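Local atomic coordinates of protein FkbI (Streptomyces hygroscopicus, PDB entry 1R2J), a protein that binds FAD and probably acts as an acyl-ACP dehydrogenase in making the methoxymalonyl extender unit of the polyketide FK520. Residues A[106-111]-A[150-155]; A[144-149]-A[190-195]; A[165-170]-A[205-210]. One frame throughout, in Å; residues are numbered along the deposited sequence.

Contact 1 (A[106-111]-A[150-155]); sequences LAAVGF and DHLVVF. With FAD (flavin-adenine dinucleotide), chain B.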
loop_
_atom_site.group_PDB
_atom_site.type_symbol
_atom_site.label_atom_id
_atom_site.label_comp_id
_atom_site.label_asym_id
_atom_site.label_seq_id
_atom_site.Cartn_x
_atom_site.Cartn_y
_atom_site.Cartn_z
ATOM N N LEU A 106 1.162 -12.150 -9.048
ATOM C CA LEU A 106 1.281 -11.410 -7.798
ATOM C C LEU A 106 2.740 -11.072 -7.486
ATOM O O LEU A 106 3.642 -11.896 -7.686
ATOM C CB LEU A 106 0.694 -12.228 -6.646
ATOM C CG LEU A 106 -0.819 -12.476 -6.645
ATOM C CD1 LEU A 106 -1.180 -13.342 -7.834
ATOM C CD2 LEU A 106 -1.247 -13.137 -5.350
ATOM N N ALA A 107 2.966 -9.856 -7.001
ATOM C CA ALA A 107 4.307 -9.418 -6.641
ATOM C C ALA A 107 4.272 -8.636 -5.341
ATOM O O ALA A 107 3.215 -8.176 -4.909
ATOM C CB ALA A 107 4.890 -8.561 -7.734
ATOM N N ALA A 108 5.433 -8.503 -4.713
ATOM C CA ALA A 108 5.552 -7.763 -3.467
ATOM C C ALA A 108 6.837 -6.967 -3.600
ATOM O O ALA A 108 7.663 -7.261 -4.465
ATOM C CB ALA A 108 5.636 -8.727 -2.277
ATOM N N VAL A 109 7.006 -5.957 -2.758
ATOM C CA VAL A 109 8.199 -5.127 -2.808
ATOM C C VAL A 109 8.830 -5.071 -1.419
ATOM O O VAL A 109 8.224 -4.563 -0.483
ATOM C CB VAL A 109 7.845 -3.695 -3.253
ATOM C CG1 VAL A 109 9.115 -2.909 -3.540
ATOM C CG2 VAL A 109 6.938 -3.743 -4.472
ATOM N N GLY A 110 10.046 -5.591 -1.290
ATOM C CA GLY A 110 10.714 -5.586 -0.003
ATOM C C GLY A 110 12.017 -4.811 -0.004
ATOM O O GLY A 110 12.952 -5.140 -0.738
ATOM N N PHE A 111 12.076 -3.768 0.812
ATOM C CA PHE A 111 13.278 -2.954 0.929
ATOM C C PHE A 111 13.648 -2.802 2.399
ATOM O O PHE A 111 14.820 -2.678 2.756
ATOM C CB PHE A 111 13.070 -1.580 0.272
ATOM C CG PHE A 111 11.731 -0.948 0.567
ATOM C CD1 PHE A 111 11.528 -0.214 1.730
ATOM C CD2 PHE A 111 10.669 -1.098 -0.321
ATOM C CE1 PHE A 111 10.278 0.364 2.007
ATOM C CE2 PHE A 111 9.418 -0.528 -0.058
ATOM C CZ PHE A 111 9.221 0.204 1.108
ATOM N N ASP A 150 4.362 -14.151 -6.505
ATOM C CA ASP A 150 5.072 -15.063 -7.391
ATOM C C ASP A 150 6.426 -14.382 -7.580
ATOM O O ASP A 150 7.459 -15.036 -7.687
ATOM C CB ASP A 150 4.404 -15.165 -8.768
ATOM C CG ASP A 150 3.029 -15.791 -8.719
ATOM O OD1 ASP A 150 2.034 -15.036 -8.750
ATOM O OD2 ASP A 150 2.938 -17.037 -8.654
ATOM N N HIS A 151 6.397 -13.052 -7.614
ATOM C CA HIS A 151 7.598 -12.251 -7.803
ATOM C C HIS A 151 7.921 -11.394 -6.588
ATOM O O HIS A 151 7.034 -10.783 -5.988
ATOM C CB HIS A 151 7.437 -11.328 -9.013
ATOM C CG HIS A 151 7.202 -12.050 -10.302
ATOM N ND1 HIS A 151 8.094 -12.969 -10.813
ATOM C CD2 HIS A 151 6.178 -11.986 -11.185
ATOM C CE1 HIS A 151 7.629 -13.441 -11.955
ATOM N NE2 HIS A 151 6.467 -12.860 -12.204
ATOM N N LEU A 152 9.199 -11.347 -6.231
ATOM C CA LEU A 152 9.634 -10.538 -5.106
ATOM C C LEU A 152 10.585 -9.478 -5.633
ATOM O O LEU A 152 11.677 -9.792 -6.110
ATOM C CB LEU A 152 10.329 -11.399 -4.048
ATOM C CG LEU A 152 9.458 -12.309 -3.168
ATOM C CD1 LEU A 152 8.406 -11.475 -2.445
ATOM C CD2 LEU A 152 8.785 -13.366 -4.005
ATOM N N VAL A 153 10.150 -8.224 -5.574
ATOM C CA VAL A 153 10.963 -7.110 -6.043
ATOM C C VAL A 153 11.820 -6.680 -4.864
ATOM O O VAL A 153 11.349 -6.001 -3.947
ATOM C CB VAL A 153 10.075 -5.955 -6.515
ATOM C CG1 VAL A 153 10.927 -4.843 -7.112
ATOM C CG2 VAL A 153 9.086 -6.472 -7.541
ATOM N N VAL A 154 13.085 -7.085 -4.901
ATOM C CA VAL A 154 14.024 -6.817 -3.816
ATOM C C VAL A 154 15.054 -5.717 -4.054
ATOM O O VAL A 154 15.713 -5.674 -5.097
ATOM C CB VAL A 154 14.773 -8.123 -3.447
ATOM C CG1 VAL A 154 15.736 -7.891 -2.297
ATOM C CG2 VAL A 154 13.770 -9.189 -3.085
ATOM N N PHE A 155 15.187 -4.841 -3.062
ATOM C CA PHE A 155 16.142 -3.739 -3.096
ATOM C C PHE A 155 17.387 -4.179 -2.334
ATOM O O PHE A 155 17.295 -4.959 -1.381
ATOM C CB PHE A 155 15.555 -2.494 -2.421
ATOM C CG PHE A 155 14.693 -1.654 -3.326
ATOM C CD1 PHE A 155 15.221 -0.547 -3.974
ATOM C CD2 PHE A 155 13.358 -1.967 -3.526
ATOM C CE1 PHE A 155 14.432 0.238 -4.804
ATOM C CE2 PHE A 155 12.560 -1.187 -4.354
ATOM C CZ PHE A 155 13.098 -0.083 -4.993
HETATM P PA FAD B . 11.928 2.925 13.151
HETATM O O1A FAD B . 12.009 3.189 11.720
HETATM O O2A FAD B . 12.554 1.895 14.053
HETATM O O5B FAD B . 10.662 3.385 13.877
HETATM C C5B FAD B . 11.020 4.600 14.406
HETATM C C4B FAD B . 10.005 5.393 15.156
HETATM O O4B FAD B . 10.973 6.486 15.332
HETATM C C3B FAD B . 8.987 5.889 14.179
HETATM O O3B FAD B . 7.878 6.339 14.886
HETATM C C2B FAD B . 9.653 6.960 13.455
HETATM O O2B FAD B . 8.873 8.003 12.813
HETATM C C1B FAD B . 10.651 7.562 14.487
HETATM N N9A FAD B . 11.839 8.026 13.849
HETATM C C8A FAD B . 12.902 7.328 13.216
HETATM N N7A FAD B . 13.841 8.077 12.720
HETATM C C5A FAD B . 13.438 9.366 13.010
HETATM C C6A FAD B . 13.998 10.622 12.759
HETATM N N6A FAD B . 15.165 10.781 12.118
HETATM N N1A FAD B . 13.313 11.740 13.197
HETATM C C2A FAD B . 12.133 11.618 13.849
HETATM N N3A FAD B . 11.493 10.412 14.151
HETATM C C4A FAD B . 12.282 9.335 13.658
HETATM N N1 FAD B . 8.377 -2.444 4.359
HETATM C C2 FAD B . 8.712 -2.819 3.056
HETATM O O2 FAD B . 9.869 -2.703 2.611
HETATM N N3 FAD B . 7.728 -3.344 2.230
HETATM C C4 FAD B . 6.375 -3.549 2.605
HETATM O O4 FAD B . 5.558 -4.040 1.769
HETATM C C4X FAD B . 6.074 -3.194 3.900
HETATM N N5 FAD B . 4.691 -3.422 4.312
HETATM C C5X FAD B . 4.341 -3.103 5.641
HETATM C C6 FAD B . 3.027 -3.314 6.138
HETATM C C7 FAD B . 2.627 -3.048 7.483
HETATM C C7M FAD B . 1.191 -3.313 7.929
HETATM C C8 FAD B . 3.611 -2.549 8.381
HETATM C C8M FAD B . 3.341 -2.253 9.845
HETATM C C9 FAD B . 4.889 -2.309 7.946
HETATM C C9A FAD B . 5.290 -2.549 6.580
HETATM N N10 FAD B . 6.669 -2.313 6.063
HETATM C C10 FAD B . 7.072 -2.642 4.763
HETATM C "C1'" FAD B . 7.408 -1.704 7.084
HETATM C "C2'" FAD B . 7.305 -0.076 7.017
HETATM O "O2'" FAD B . 8.328 0.178 6.011
HETATM C "C3'" FAD B . 7.824 0.354 8.273
HETATM O "O3'" FAD B . 6.736 0.913 9.051
HETATM C "C4'" FAD B . 8.933 1.375 8.629
HETATM O "O4'" FAD B . 10.167 1.349 7.964
HETATM C "C5'" FAD B . 9.050 0.913 10.003
HETATM O "O5'" FAD B . 10.346 0.939 10.519
HETATM P P FAD B . 10.511 0.259 11.983
HETATM O O1P FAD B . 11.613 0.212 11.148
HETATM O O2P FAD B . 11.483 -0.298 13.059
HETATM O O3P FAD B . 11.201 1.558 12.675
#

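Contact 2 (A[144-149]-A[190-195]); sequences TAAAYA and GHADLH. With FAD (flavin-adenine dinucleotide), chain B.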
loop_
_atom_site.group_PDB
_atom_site.type_symbol
_atom_site.label_atom_id
_atom_site.label_comp_id
_atom_site.label_asym_id
_atom_site.label_seq_id
_atom_site.Cartn_x
_atom_site.Cartn_y
_atom_site.Cartn_z
ATOM N N THR A 144 4.739 -6.681 2.512
ATOM C CA THR A 144 3.313 -6.841 2.237
ATOM C C THR A 144 3.016 -7.739 1.039
ATOM O O THR A 144 3.675 -7.641 0.003
ATOM C CB THR A 144 2.640 -5.479 1.977
ATOM O OG1 THR A 144 2.737 -4.665 3.151
ATOM C CG2 THR A 144 1.168 -5.678 1.618
ATOM N N ALA A 145 2.012 -8.603 1.197
ATOM C CA ALA A 145 1.575 -9.529 0.154
ATOM C C ALA A 145 2.615 -10.586 -0.229
ATOM O O ALA A 145 2.379 -11.397 -1.130
ATOM C CB ALA A 145 1.154 -8.745 -1.086
ATOM N N ALA A 146 3.760 -10.587 0.446
ATOM C CA ALA A 146 4.813 -11.551 0.133
ATOM C C ALA A 146 4.342 -13.005 0.227
ATOM O O ALA A 146 4.827 -13.868 -0.501
ATOM C CB ALA A 146 6.017 -11.331 1.051
ATOM N N ALA A 147 3.396 -13.276 1.119
ATOM C CA ALA A 147 2.886 -14.634 1.291
ATOM C C ALA A 147 2.076 -15.103 0.084
ATOM O O ALA A 147 1.762 -16.286 -0.031
ATOM C CB ALA A 147 2.030 -14.713 2.555
ATOM N N TYR A 148 1.746 -14.173 -0.812
ATOM C CA TYR A 148 0.956 -14.489 -2.000
ATOM C C TYR A 148 1.732 -14.315 -3.298
ATOM O O TYR A 148 1.356 -14.866 -4.330
ATOM C CB TYR A 148 -0.266 -13.567 -2.105
ATOM C CG TYR A 148 -1.126 -13.450 -0.871
ATOM C CD1 TYR A 148 -1.806 -14.551 -0.360
ATOM C CD2 TYR A 148 -1.271 -12.224 -0.222
ATOM C CE1 TYR A 148 -2.612 -14.436 0.772
ATOM C CE2 TYR A 148 -2.075 -12.099 0.910
ATOM C CZ TYR A 148 -2.741 -13.207 1.399
ATOM O OH TYR A 148 -3.545 -13.084 2.508
ATOM N N ALA A 149 2.804 -13.536 -3.242
ATOM C CA ALA A 149 3.586 -13.214 -4.429
ATOM C C ALA A 149 4.300 -14.329 -5.186
ATOM O O ALA A 149 4.768 -15.309 -4.603
ATOM C CB ALA A 149 4.598 -12.119 -4.085
ATOM N N GLY A 190 -1.077 -10.603 4.092
ATOM C CA GLY A 190 0.007 -11.532 3.822
ATOM C C GLY A 190 1.416 -11.012 4.048
ATOM O O GLY A 190 2.301 -11.259 3.231
ATOM N N HIS A 191 1.634 -10.305 5.152
ATOM C CA HIS A 191 2.955 -9.767 5.480
ATOM C C HIS A 191 3.892 -10.932 5.765
ATOM O O HIS A 191 3.489 -11.927 6.355
ATOM C CB HIS A 191 2.882 -8.894 6.736
ATOM C CG HIS A 191 1.756 -7.909 6.721
ATOM N ND1 HIS A 191 1.756 -6.793 5.915
ATOM C CD2 HIS A 191 0.574 -7.901 7.375
ATOM C CE1 HIS A 191 0.618 -6.140 6.070
ATOM N NE2 HIS A 191 -0.117 -6.793 6.951
ATOM N N ALA A 192 5.146 -10.812 5.356
ATOM C CA ALA A 192 6.098 -11.879 5.614
ATOM C C ALA A 192 7.525 -11.387 5.463
ATOM O O ALA A 192 7.801 -10.503 4.656
ATOM C CB ALA A 192 5.838 -13.039 4.662
ATOM N N ASP A 193 8.429 -11.947 6.263
ATOM C CA ASP A 193 9.831 -11.576 6.177
ATOM C C ASP A 193 10.420 -12.423 5.057
ATOM O O ASP A 193 9.932 -13.521 4.779
ATOM C CB ASP A 193 10.570 -11.879 7.486
ATOM C CG ASP A 193 10.003 -11.119 8.678
ATOM O OD1 ASP A 193 9.461 -10.007 8.486
ATOM O OD2 ASP A 193 10.116 -11.628 9.813
ATOM N N LEU A 194 11.467 -11.915 4.420
ATOM C CA LEU A 194 12.110 -12.635 3.334
ATOM C C LEU A 194 13.529 -13.047 3.721
ATOM O O LEU A 194 14.353 -12.212 4.094
ATOM C CB LEU A 194 12.165 -11.758 2.079
ATOM C CG LEU A 194 10.852 -11.138 1.598
ATOM C CD1 LEU A 194 11.101 -10.326 0.332
ATOM C CD2 LEU A 194 9.828 -12.235 1.348
ATOM N N HIS A 195 13.806 -14.340 3.640
ATOM C CA HIS A 195 15.135 -14.847 3.951
ATOM C C HIS A 195 15.779 -15.219 2.623
ATOM O O HIS A 195 15.333 -16.143 1.943
ATOM C CB HIS A 195 15.027 -16.068 4.859
ATOM C CG HIS A 195 14.248 -15.812 6.111
ATOM N ND1 HIS A 195 14.728 -15.028 7.137
ATOM C CD2 HIS A 195 13.014 -16.218 6.492
ATOM C CE1 HIS A 195 13.823 -14.962 8.097
ATOM N NE2 HIS A 195 12.773 -15.675 7.731
HETATM P PA FAD B . 11.928 2.925 13.151
HETATM O O1A FAD B . 12.009 3.189 11.720
HETATM O O2A FAD B . 12.554 1.895 14.053
HETATM O O5B FAD B . 10.662 3.385 13.877
HETATM C C5B FAD B . 11.020 4.600 14.406
HETATM C C4B FAD B . 10.005 5.393 15.156
HETATM O O4B FAD B . 10.973 6.486 15.332
HETATM C C3B FAD B . 8.987 5.889 14.179
HETATM O O3B FAD B . 7.878 6.339 14.886
HETATM C C2B FAD B . 9.653 6.960 13.455
HETATM O O2B FAD B . 8.873 8.003 12.813
HETATM C C1B FAD B . 10.651 7.562 14.487
HETATM N N9A FAD B . 11.839 8.026 13.849
HETATM C C8A FAD B . 12.902 7.328 13.216
HETATM N N7A FAD B . 13.841 8.077 12.720
HETATM C C5A FAD B . 13.438 9.366 13.010
HETATM C C6A FAD B . 13.998 10.622 12.759
HETATM N N6A FAD B . 15.165 10.781 12.118
HETATM N N1A FAD B . 13.313 11.740 13.197
HETATM C C2A FAD B . 12.133 11.618 13.849
HETATM N N3A FAD B . 11.493 10.412 14.151
HETATM C C4A FAD B . 12.282 9.335 13.658
HETATM N N1 FAD B . 8.377 -2.444 4.359
HETATM C C2 FAD B . 8.712 -2.819 3.056
HETATM O O2 FAD B . 9.869 -2.703 2.611
HETATM N N3 FAD B . 7.728 -3.344 2.230
HETATM C C4 FAD B . 6.375 -3.549 2.605
HETATM O O4 FAD B . 5.558 -4.040 1.769
HETATM C C4X FAD B . 6.074 -3.194 3.900
HETATM N N5 FAD B . 4.691 -3.422 4.312
HETATM C C5X FAD B . 4.341 -3.103 5.641
HETATM C C6 FAD B . 3.027 -3.314 6.138
HETATM C C7 FAD B . 2.627 -3.048 7.483
HETATM C C7M FAD B . 1.191 -3.313 7.929
HETATM C C8 FAD B . 3.611 -2.549 8.381
HETATM C C8M FAD B . 3.341 -2.253 9.845
HETATM C C9 FAD B . 4.889 -2.309 7.946
HETATM C C9A FAD B . 5.290 -2.549 6.580
HETATM N N10 FAD B . 6.669 -2.313 6.063
HETATM C C10 FAD B . 7.072 -2.642 4.763
HETATM C "C1'" FAD B . 7.408 -1.704 7.084
HETATM C "C2'" FAD B . 7.305 -0.076 7.017
HETATM O "O2'" FAD B . 8.328 0.178 6.011
HETATM C "C3'" FAD B . 7.824 0.354 8.273
HETATM O "O3'" FAD B . 6.736 0.913 9.051
HETATM C "C4'" FAD B . 8.933 1.375 8.629
HETATM O "O4'" FAD B . 10.167 1.349 7.964
HETATM C "C5'" FAD B . 9.050 0.913 10.003
HETATM O "O5'" FAD B . 10.346 0.939 10.519
HETATM P P FAD B . 10.511 0.259 11.983
HETATM O O1P FAD B . 11.613 0.212 11.148
HETATM O O2P FAD B . 11.483 -0.298 13.059
HETATM O O3P FAD B . 11.201 1.558 12.675
#

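Contact 3 (A[165-170]-A[205-210]); sequences VVVVPA and AVLAGS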
loop_
_atom_site.group_PDB
_atom_site.type_symbol
_atom_site.label_atom_id
_atom_site.label_comp_id
_atom_site.label_asym_id
_atom_site.label_seq_id
_atom_site.Cartn_x
_atom_site.Cartn_y
_atom_site.Cartn_z
ATOM N N VAL A 165 17.961 -3.232 -7.819
ATOM C CA VAL A 165 16.656 -3.843 -7.593
ATOM C C VAL A 165 16.553 -5.127 -8.406
ATOM O O VAL A 165 16.784 -5.116 -9.613
ATOM C CB VAL A 165 15.521 -2.892 -8.012
ATOM C CG1 VAL A 165 14.185 -3.464 -7.586
ATOM C CG2 VAL A 165 15.742 -1.517 -7.398
ATOM N N VAL A 166 16.197 -6.225 -7.742
ATOM C CA VAL A 166 16.085 -7.522 -8.408
ATOM C C VAL A 166 14.718 -8.186 -8.247
ATOM O O VAL A 166 14.169 -8.248 -7.145
ATOM C CB VAL A 166 17.158 -8.508 -7.882
ATOM C CG1 VAL A 166 17.185 -9.773 -8.742
ATOM C CG2 VAL A 166 18.515 -7.840 -7.885
ATOM N N VAL A 167 14.172 -8.678 -9.357
ATOM C CA VAL A 167 12.885 -9.369 -9.337
ATOM C C VAL A 167 13.217 -10.845 -9.143
ATOM O O VAL A 167 13.737 -11.497 -10.050
ATOM C CB VAL A 167 12.120 -9.182 -10.666
ATOM C CG1 VAL A 167 10.804 -9.943 -10.623
ATOM C CG2 VAL A 167 11.871 -7.698 -10.917
ATOM N N VAL A 168 12.925 -11.356 -7.951
ATOM C CA VAL A 168 13.214 -12.739 -7.597
ATOM C C VAL A 168 11.983 -13.640 -7.523
ATOM O O VAL A 168 11.011 -13.319 -6.837
ATOM C CB VAL A 168 13.925 -12.811 -6.225
ATOM C CG1 VAL A 168 14.417 -14.221 -5.962
ATOM C CG2 VAL A 168 15.074 -11.812 -6.175
ATOM N N PRO A 169 12.006 -14.781 -8.232
ATOM C CA PRO A 169 10.864 -15.701 -8.199
ATOM C C PRO A 169 10.736 -16.256 -6.781
ATOM O O PRO A 169 11.721 -16.704 -6.190
ATOM C CB PRO A 169 11.263 -16.779 -9.205
ATOM C CG PRO A 169 12.121 -16.024 -10.185
ATOM C CD PRO A 169 12.977 -15.192 -9.261
ATOM N N ALA A 170 9.523 -16.224 -6.243
ATOM C CA ALA A 170 9.260 -16.694 -4.887
ATOM C C ALA A 170 9.713 -18.125 -4.605
ATOM O O ALA A 170 9.947 -18.488 -3.452
ATOM C CB ALA A 170 7.772 -16.562 -4.579
ATOM N N ALA A 205 17.187 -10.381 -14.394
ATOM C CA ALA A 205 16.272 -10.147 -13.286
ATOM C C ALA A 205 16.578 -8.812 -12.634
ATOM O O ALA A 205 15.699 -8.187 -12.042
ATOM C CB ALA A 205 16.393 -11.262 -12.263
ATOM N N VAL A 206 17.831 -8.377 -12.743
ATOM C CA VAL A 206 18.250 -7.107 -12.164
ATOM C C VAL A 206 17.872 -5.958 -13.084
ATOM O O VAL A 206 18.452 -5.785 -14.155
ATOM C CB VAL A 206 19.765 -7.082 -11.929
ATOM C CG1 VAL A 206 20.162 -5.802 -11.224
ATOM C CG2 VAL A 206 20.174 -8.291 -11.108
ATOM N N LEU A 207 16.896 -5.167 -12.656
ATOM C CA LEU A 207 16.418 -4.040 -13.445
ATOM C C LEU A 207 17.541 -3.103 -13.877
ATOM O O LEU A 207 18.504 -2.888 -13.145
ATOM C CB LEU A 207 15.366 -3.264 -12.650
ATOM C CG LEU A 207 14.082 -4.035 -12.312
ATOM C CD1 LEU A 207 13.196 -3.183 -11.420
ATOM C CD2 LEU A 207 13.349 -4.422 -13.588
ATOM N N ALA A 208 17.412 -2.555 -15.081
ATOM C CA ALA A 208 18.402 -1.630 -15.616
ATOM C C ALA A 208 18.335 -0.355 -14.788
ATOM O O ALA A 208 17.277 0.008 -14.275
ATOM C CB ALA A 208 18.102 -1.326 -17.079
ATOM N N GLY A 209 19.457 0.336 -14.659
ATOM C CA GLY A 209 19.438 1.543 -13.854
ATOM C C GLY A 209 19.640 1.185 -12.394
ATOM O O GLY A 209 19.515 2.031 -11.511
ATOM N N SER A 210 19.945 -0.085 -12.145
ATOM C CA SER A 210 20.207 -0.566 -10.795
ATOM C C SER A 210 21.608 -0.127 -10.374
ATOM O O SER A 210 22.267 -0.808 -9.594
ATOM C CB SER A 210 20.133 -2.094 -10.736
ATOM O OG SER A 210 18.812 -2.556 -10.529
#

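Contact 1 (A[106-111]-A[150-155])
Backbone bonds from A108 and G110 to H151, V153 and F155 join parallel strands 107-110 and 151-155 in the β-domain of the acyl-CoA dehydrogenase fold; the axes lie 4.7 Å apart at 18°. V153 N donates to A108 O (2.9 Å) and G110 N to V153 O (3.0 Å), bonds on either side of V109, the parallel pattern that sets V109 opposite V153. Packing is tight in mid-ladder, where V153 CB lies 3.4 Å from A108 O. The C-terminal end is buried: V109 CG1 lies in the plane of the F155 ring, at its edge and 3.9 Å from CE2, F111 CB rests 3.8 Å from F155 CB, and S221 of helix 219-248 touches both V109 and F155. The other end is polar and opens to solvent at D150, whose OD1 uses its anti lone pair to accept from L106 N at 3.0 Å. L106 O takes two donors, H151 N in the carbonyl plane and D150 N above it, while H151 NE2 bonds to E100. V109 and F111, which the ladder's bonds do not use, turn their backbone to the flavin: V109 O accepts from FAD N3, and F111 N donates to FAD O2, which stands 3.0 Å above the F111 ring plane, over its centre.

Contact 2 (A[144-149]-A[190-195])
The turn that presents T144 to the isoalloxazine ring of FAD packs, through A146, A147 and Y148, on G190 and strand 192-196 in the β-domain. One backbone bond crosses: A147 N donates to G190 O at 3.1 Å with an N-H···O angle of 168°, whereas A145 N and A146 N lie near the same oxygen at poor angles. A CB on G190 would run into Y148 CE2 and press on A147 CB; its absence lets CE2 sit 3.6 Å from G190 CA. The tyrosine hydroxyl extends to A188 O and L25 N. Deeper in, A146 CB meets A192 CB at 4.0 Å and L194 CD2 at 3.9 Å. On the flavin side T144 OG1 stands beside its own backbone N (chi1 -63°), at the in-plane edge of the H191 imidazole. H191 CE1 approaches the C7M methyl at 3.4 Å, NE2 is bonded to C186 O, and ND1 is buried with no partner. T144 donates twice to the flavin: OG1 to N5 at 2.6 Å, the atom that takes hydride in acyl-CoA dehydrogenases, and N to O4 at 2.9 Å. Both would probably draw electron density toward the N5-C4X-C4-O4 end, consistent with help for reduction.

Contact 3 (A[165-170]-A[205-210])
V165, V166 and V167 on the outer strand 164-169 of the three-stranded sheet in the β-domain are met by the 205-210 loop, which makes a single β-bridge, V166 to V206, and then folds into a type II turn from L207 to S210. Backbone bonds lie on both sides of that bridge. L207 N donates to V165 O, and V167 N donates to A205 O at 3.1 Å, from above the carbonyl plane by 43°. L207 shows how the loop is seated. Its CB lies 3.8 Å from V165 O; CG, anti to the carbonyl carbon (chi1 -63°), stays near the same oxygen at 4.0 Å. At the tip the branches part: CD1 packs on V165 CG1 at 4.0 Å, and CD2 is a looser neighbour of V167 CG2 at 4.5 Å. The next valine along the strand engages other partners: V166 CG2 touches V206 CG2 at 3.7 Å, and V166 CG1 reaches A205 CB. V127 of strand 126-130 touches both V166 and V206, so the bridge also borders the second sheet. G209 takes the positive phi at the third position of the turn, and the turn delivers S210 to the strand. There S210 OG carries two bonds, accepting from V165 N at 2.9 Å in a nearly straight bond (174°) and donating to L207 O at 2.7 Å.

How the contacts relate
From the N terminus, 106-111 enters the β-domain after helix 91-100, and contact 1 closes the first loop when the chain returns at 150-155. Just before that return, 144-149 opens contact 2, which closes only at 190-195; contacts 1 and 2 therefore cross, and both reach FAD. Contact 3 starts at 165-170, after contact 1 has closed, and ends at 205-210, so it follows contact 1 in series but crosses contact 2. Strands 151-156 and 164-169 are neighbours in one sheet, joining contacts 1 and 3. Contact 2 links the flavin turn to the five-stranded sheet, and contact 3 ties the approach to helix 219-248 onto the three-stranded one.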